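Local coordinates for uncharacterized protein (Bacteroides uniformis, PDB 4K61) that is of unknown function but belongs to the PepSY-like, putative beta-lactamase-inhibitor-like family, at residues K43-G48 with W52-T57; W3-V8 with S29-D34. One frame throughout, in Å; residues are numbered along the deposited sequence.

Interaction 1 (K43-G48 with W52-T57); sequences KVWFDG and WVMQQT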
loop_
_atom_site.group_PDB
_atom_site.type_symbol
_atom_site.label_atom_id
_atom_site.label_comp_id
_atom_site.label_asym_id
_atom_site.label_seq_id
_atom_site.Cartn_x
_atom_site.Cartn_y
_atom_site.Cartn_z
ATOM N N LYS A 43 5.765 -2.254 3.865
ATOM C CA LYS A 43 5.810 -3.482 3.133
ATOM C C LYS A 43 6.547 -3.249 1.845
ATOM O O LYS A 43 6.391 -2.216 1.183
ATOM C CB LYS A 43 4.408 -4.047 2.838
ATOM C CG LYS A 43 3.724 -4.662 4.044
ATOM C CD LYS A 43 2.315 -5.122 3.693
ATOM C CE LYS A 43 1.665 -5.860 4.838
ATOM N NZ LYS A 43 1.306 -4.915 5.920
ATOM N N VAL A 44 7.399 -4.198 1.503
ATOM C CA VAL A 44 8.161 -4.091 0.277
ATOM C C VAL A 44 8.032 -5.420 -0.470
ATOM O O VAL A 44 8.182 -6.503 0.118
ATOM C CB VAL A 44 9.654 -3.803 0.517
ATOM C CG1 VAL A 44 10.382 -3.664 -0.794
ATOM C CG2 VAL A 44 9.861 -2.520 1.299
ATOM N N TRP A 45 7.696 -5.305 -1.746
ATOM C CA TRP A 45 7.492 -6.455 -2.632
ATOM C C TRP A 45 8.757 -6.668 -3.431
ATOM O O TRP A 45 9.259 -5.701 -4.044
ATOM C CB TRP A 45 6.336 -6.203 -3.623
ATOM C CG TRP A 45 4.949 -6.457 -3.065
ATOM C CD1 TRP A 45 4.111 -7.483 -3.381
ATOM C CD2 TRP A 45 4.251 -5.659 -2.098
ATOM N NE1 TRP A 45 2.949 -7.395 -2.663
ATOM C CE2 TRP A 45 3.001 -6.268 -1.882
ATOM C CE3 TRP A 45 4.556 -4.475 -1.398
ATOM C CZ2 TRP A 45 2.075 -5.761 -0.993
ATOM C CZ3 TRP A 45 3.609 -3.960 -0.529
ATOM C CH2 TRP A 45 2.401 -4.609 -0.320
ATOM N N PHE A 46 9.240 -7.931 -3.464
ATOM C CA PHE A 46 10.407 -8.276 -4.263
ATOM C C PHE A 46 10.041 -9.341 -5.267
ATOM O O PHE A 46 9.326 -10.310 -4.930
ATOM C CB PHE A 46 11.535 -8.830 -3.386
ATOM C CG PHE A 46 12.085 -7.842 -2.428
ATOM C CD1 PHE A 46 11.497 -7.691 -1.187
ATOM C CD2 PHE A 46 13.172 -7.029 -2.765
ATOM C CE1 PHE A 46 11.972 -6.765 -0.285
ATOM C CE2 PHE A 46 13.649 -6.082 -1.846
ATOM C CZ PHE A 46 13.058 -5.969 -0.615
ATOM N N ASP A 47 10.559 -9.197 -6.490
ATOM C CA ASP A 47 10.416 -10.277 -7.455
ATOM C C ASP A 47 11.443 -11.408 -7.234
ATOM O O ASP A 47 12.279 -11.334 -6.349
ATOM C CB ASP A 47 10.418 -9.738 -8.910
ATOM C CG ASP A 47 11.749 -9.098 -9.330
ATOM O OD1 ASP A 47 12.833 -9.444 -8.776
ATOM O OD2 ASP A 47 11.665 -8.252 -10.272
ATOM N N GLY A 48 11.422 -12.421 -8.086
ATOM C CA GLY A 48 12.385 -13.535 -7.999
ATOM C C GLY A 48 13.849 -13.165 -8.184
ATOM O O GLY A 48 14.738 -13.939 -7.816
ATOM N N TRP A 52 13.139 -4.814 -5.910
ATOM C CA TRP A 52 11.927 -4.305 -5.314
ATOM C C TRP A 52 11.017 -3.709 -6.387
ATOM O O TRP A 52 11.468 -2.997 -7.295
ATOM C CB TRP A 52 12.218 -3.296 -4.200
ATOM C CG TRP A 52 12.501 -1.884 -4.650
ATOM C CD1 TRP A 52 13.681 -1.383 -5.046
ATOM C CD2 TRP A 52 11.581 -0.780 -4.629
ATOM N NE1 TRP A 52 13.558 -0.043 -5.344
ATOM C CE2 TRP A 52 12.279 0.354 -5.085
ATOM C CE3 TRP A 52 10.229 -0.657 -4.305
ATOM C CZ2 TRP A 52 11.679 1.602 -5.228
ATOM C CZ3 TRP A 52 9.623 0.601 -4.434
ATOM C CH2 TRP A 52 10.351 1.704 -4.909
ATOM N N VAL A 53 9.730 -4.021 -6.281
ATOM C CA VAL A 53 8.761 -3.570 -7.309
ATOM C C VAL A 53 7.636 -2.686 -6.771
ATOM O O VAL A 53 6.978 -2.001 -7.537
ATOM C CB VAL A 53 8.203 -4.764 -8.091
ATOM C CG1 VAL A 53 9.330 -5.467 -8.817
ATOM C CG2 VAL A 53 7.489 -5.736 -7.166
HETATM N N MSE A 54 7.430 -2.718 -5.457
HETATM C CA MSE A 54 6.444 -1.851 -4.799
HETATM C C MSE A 54 6.853 -1.712 -3.357
HETATM O O MSE A 54 7.406 -2.655 -2.751
HETATM C CB MSE A 54 5.035 -2.465 -4.913
HETATM C CG MSE A 54 3.992 -1.600 -4.181
HETATM SE SE MSE A 54 2.194 -2.080 -4.850
HETATM C CE MSE A 54 2.121 -3.949 -4.163
ATOM N N GLN A 55 6.528 -0.560 -2.774
ATOM C CA GLN A 55 6.594 -0.363 -1.346
ATOM C C GLN A 55 5.326 0.342 -0.891
ATOM O O GLN A 55 4.811 1.196 -1.591
ATOM C CB GLN A 55 7.783 0.504 -0.978
ATOM C CG GLN A 55 7.833 0.911 0.500
ATOM C CD GLN A 55 9.109 1.665 0.797
ATOM O OE1 GLN A 55 10.158 1.066 1.030
ATOM N NE2 GLN A 55 9.035 2.981 0.758
ATOM N N GLN A 56 4.833 -0.056 0.261
ATOM C CA GLN A 56 3.684 0.573 0.856
ATOM C C GLN A 56 4.006 1.012 2.257
ATOM O O GLN A 56 4.557 0.264 3.065
ATOM C CB GLN A 56 2.492 -0.366 0.853
ATOM C CG GLN A 56 1.968 -0.652 -0.549
ATOM C CD GLN A 56 0.803 -1.609 -0.560
ATOM O OE1 GLN A 56 0.269 -2.012 0.474
ATOM N NE2 GLN A 56 0.399 -1.998 -1.758
ATOM N N THR A 57 3.611 2.244 2.561
ATOM C CA THR A 57 3.678 2.739 3.935
ATOM C C THR A 57 2.259 2.968 4.439
ATOM O O THR A 57 1.436 3.633 3.799
ATOM C CB THR A 57 4.449 4.065 3.961
ATOM O OG1 THR A 57 5.754 3.850 3.418
ATOM C CG2 THR A 57 4.572 4.622 5.349
#

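Interaction 2 (W3-V8 with S29-D34); sequences WAPADV and SYYVAD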
loop_
_atom_site.group_PDB
_atom_site.type_symbol
_atom_site.label_atom_id
_atom_site.label_comp_id
_atom_site.label_asym_id
_atom_site.label_seq_id
_atom_site.Cartn_x
_atom_site.Cartn_y
_atom_site.Cartn_z
ATOM N N TRP A 3 10.681 -19.430 3.360
ATOM C CA TRP A 3 9.984 -18.130 3.317
ATOM C C TRP A 3 10.523 -17.066 2.374
ATOM O O TRP A 3 9.750 -16.574 1.544
ATOM C CB TRP A 3 9.737 -17.577 4.732
ATOM C CG TRP A 3 8.579 -18.293 5.346
ATOM C CD1 TRP A 3 8.622 -19.361 6.214
ATOM C CD2 TRP A 3 7.193 -18.060 5.060
ATOM N NE1 TRP A 3 7.341 -19.786 6.499
ATOM C CE2 TRP A 3 6.447 -19.008 5.804
ATOM C CE3 TRP A 3 6.510 -17.155 4.231
ATOM C CZ2 TRP A 3 5.048 -19.047 5.772
ATOM C CZ3 TRP A 3 5.114 -17.197 4.200
ATOM C CH2 TRP A 3 4.403 -18.130 4.969
ATOM N N ALA A 4 11.801 -16.691 2.501
ATOM C CA ALA A 4 12.441 -15.765 1.558
ATOM C C ALA A 4 13.891 -16.188 1.305
ATOM O O ALA A 4 14.607 -16.473 2.257
ATOM C CB ALA A 4 12.405 -14.377 2.111
ATOM N N PRO A 5 14.314 -16.293 0.020
ATOM C CA PRO A 5 15.695 -16.671 -0.292
ATOM C C PRO A 5 16.694 -15.650 0.219
ATOM O O PRO A 5 16.329 -14.517 0.465
ATOM C CB PRO A 5 15.746 -16.711 -1.830
ATOM C CG PRO A 5 14.374 -16.518 -2.301
ATOM C CD PRO A 5 13.538 -15.983 -1.186
ATOM N N ALA A 6 17.953 -16.082 0.347
ATOM C CA ALA A 6 19.014 -15.243 0.925
ATOM C C ALA A 6 19.218 -13.926 0.153
ATOM O O ALA A 6 19.353 -12.874 0.778
ATOM C CB ALA A 6 20.307 -16.009 1.015
ATOM N N ASP A 7 19.206 -13.966 -1.182
ATOM C CA ASP A 7 19.392 -12.730 -1.972
ATOM C C ASP A 7 18.245 -11.719 -1.825
ATOM O O ASP A 7 18.464 -10.503 -1.891
ATOM C CB ASP A 7 19.619 -13.031 -3.446
ATOM C CG ASP A 7 18.411 -13.679 -4.125
ATOM O OD1 ASP A 7 17.476 -14.149 -3.437
ATOM O OD2 ASP A 7 18.399 -13.734 -5.380
ATOM N N VAL A 8 17.027 -12.202 -1.601
ATOM C CA VAL A 8 15.897 -11.293 -1.286
ATOM C C VAL A 8 16.045 -10.676 0.096
ATOM O O VAL A 8 15.847 -9.471 0.279
ATOM C CB VAL A 8 14.542 -12.031 -1.409
ATOM C CG1 VAL A 8 13.400 -11.185 -0.878
ATOM C CG2 VAL A 8 14.293 -12.394 -2.862
ATOM N N SER A 29 3.404 -13.655 -7.346
ATOM C CA SER A 29 4.774 -13.819 -7.842
ATOM C C SER A 29 5.884 -13.236 -6.933
ATOM O O SER A 29 7.053 -13.256 -7.309
ATOM C CB SER A 29 4.877 -13.095 -9.187
ATOM O OG SER A 29 6.170 -13.295 -9.733
ATOM N N TYR A 30 5.530 -12.679 -5.773
ATOM C CA TYR A 30 6.439 -11.822 -5.006
ATOM C C TYR A 30 6.639 -12.263 -3.565
ATOM O O TYR A 30 5.793 -12.957 -2.973
ATOM C CB TYR A 30 5.858 -10.403 -4.989
ATOM C CG TYR A 30 5.622 -9.874 -6.364
ATOM C CD1 TYR A 30 6.677 -9.382 -7.137
ATOM C CD2 TYR A 30 4.349 -9.890 -6.912
ATOM C CE1 TYR A 30 6.470 -8.946 -8.433
ATOM C CE2 TYR A 30 4.130 -9.423 -8.196
ATOM C CZ TYR A 30 5.191 -8.956 -8.942
ATOM O OH TYR A 30 4.943 -8.522 -10.209
ATOM N N TYR A 31 7.793 -11.890 -3.021
ATOM C CA TYR A 31 8.064 -12.000 -1.599
ATOM C C TYR A 31 7.713 -10.672 -0.999
ATOM O O TYR A 31 8.093 -9.623 -1.528
ATOM C CB TYR A 31 9.541 -12.263 -1.364
ATOM C CG TYR A 31 10.014 -13.511 -2.019
ATOM C CD1 TYR A 31 9.850 -14.766 -1.406
ATOM C CD2 TYR A 31 10.593 -13.476 -3.273
ATOM C CE1 TYR A 31 10.249 -15.908 -2.024
ATOM C CE2 TYR A 31 10.990 -14.622 -3.894
ATOM C CZ TYR A 31 10.827 -15.839 -3.267
ATOM O OH TYR A 31 11.234 -16.983 -3.874
ATOM N N VAL A 32 7.044 -10.706 0.148
ATOM C CA VAL A 32 6.671 -9.466 0.809
ATOM C C VAL A 32 7.287 -9.439 2.185
ATOM O O VAL A 32 7.086 -10.359 2.995
ATOM C CB VAL A 32 5.137 -9.319 0.912
ATOM C CG1 VAL A 32 4.782 -8.004 1.621
ATOM C CG2 VAL A 32 4.499 -9.417 -0.473
ATOM N N ALA A 33 8.064 -8.371 2.432
ATOM C CA ALA A 33 8.612 -8.065 3.736
ATOM C C ALA A 33 7.734 -7.076 4.435
ATOM O O ALA A 33 7.377 -6.048 3.866
ATOM C CB ALA A 33 10.018 -7.497 3.622
ATOM N N ASP A 34 7.364 -7.406 5.671
ATOM C CA ASP A 34 6.579 -6.530 6.505
ATOM C C ASP A 34 7.394 -6.217 7.743
ATOM O O ASP A 34 7.866 -7.103 8.460
ATOM C CB ASP A 34 5.251 -7.159 6.921
ATOM C CG ASP A 34 4.449 -6.226 7.752
ATOM O OD1 ASP A 34 4.036 -5.170 7.205
ATOM O OD2 ASP A 34 4.274 -6.489 8.945
#

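Interaction 1 (K43-G48 with W52-T57)
K43 and Q56 grip each other through a reciprocal pair of backbone hydrogen bonds: K43 N gives to Q56 O (2.9 Å), and Q56 N returns a bond to K43 O (2.8 Å). Further along, W45 N reaches M54 O almost in line (2.8 Å), while W45 O accepts its hydrogen bond from V53 N instead. Between the non-hydrogen-bonded pairs V44–Q55 and F46–W52, the single residue W45 therefore faces two, V53 and M54. This is a beta bulge, set in the antiparallel hairpin of strands 40-46 and 52-58, and V53 marks it with a helix-like psi of -18°.

On the sheet face carrying W45, M54 and Q56, the selenomethionine M54 runs alongside the indole and then bends at its third torsion (66°), which turns methyl CE over the ring. CE sits 3.4 Å from the centroid of the six-membered ring of W45, a CH-pi contact, with SE farther off in an oblique Met-aromatic approach. The outer corner of the indole meets the amide of Q56, W45 CH2 lying 3.4 Å from Q56 CD with the two planes 46° apart. Polar ends here find partners beyond the hairpin: W45 NE1 bonds D27, and Q56 NE2 bonds L134 O.

On the opposite face of the sheet, V44 CG1 and F46 CE2 each come within 3.9 Å of W52 CB, and the F46 ring continues into helix 6-15, against A11, L12 and M15. Q55 brings OE1 beside V44 CG2 (3.6 Å) while bonding Y16 OH.

Interaction 2 (W3-V8 with S29-D34)
The N-terminal end of helix 6-15, with P5 at the N-cap position, closes over the ring of Y31 on strand 30-37, a helix-on-sheet contact on the strand next to the outermost one of an antiparallel sheet. P5 and Y31 approach from opposite directions. The pyrrolidine lies over one ring face, its CD 3.7 Å from the Y31 centroid and 26° off the ring normal, a CH-pi contact displaced toward the rim. CD is 3.4 Å from Y31 CE1, and CG of the same proline lies 3.5 Å from the phenol oxygen OH, which places the pyrrolidine over the outer half of the ring.

In the first turn of the helix, V8 crosses the tyrosine at about a right angle. Its CG2 lies 3.9 Å from Y31 CD2 and its CG1 4.0 Å from Y31 CB; with CG1 anti to the backbone N (chi1 171°), both methyls meet the tyrosine. V8 also touches F46 and W24, so it links the helix to three strands of the sheet.

At the ring edge, near its plane, stands a carbonyl: W3 O is 3.5 Å from Y31 CD1. That oxygen is hydrogen-bonded to NE2 of H26, whose imidazole meets the rings of both Y31 and W3 edge-to-face. A4 adds a looser touch, CB to Y31 CD1 at 4.4 Å.

No hydrogen bond joins the two segments, so shape and dispersion carry most of the contact. Polarity may still contribute: a proline CD is bonded to the amide nitrogen, and its hydrogens are probably slightly positive against the electron-rich phenol face, just as the aromatic C-H groups at the edge would suit the carbonyl oxygen of W3.

Overall arrangement
From the N terminus, the chain first passes through helix 6-15 and strand 23-27 before returning at strand 30-37, where interaction 2 closes a loop of twenty intervening residues. Interaction 1 opens only afterwards, closing the short loop between strands 40-46 and 52-58, so the two lie in series and neither nest nor cross. They are nevertheless stitched together, because strands 30-37 and 40-46 are sheet neighbours: F46 N lies 2.8 Å from Y31 O, a probable hydrogen bond. A second probable one joins A33 N and V44 O at 3.0 Å. Together the contacts tie the N-terminal helix to successive strands at one end of the eight-stranded antiparallel sheet.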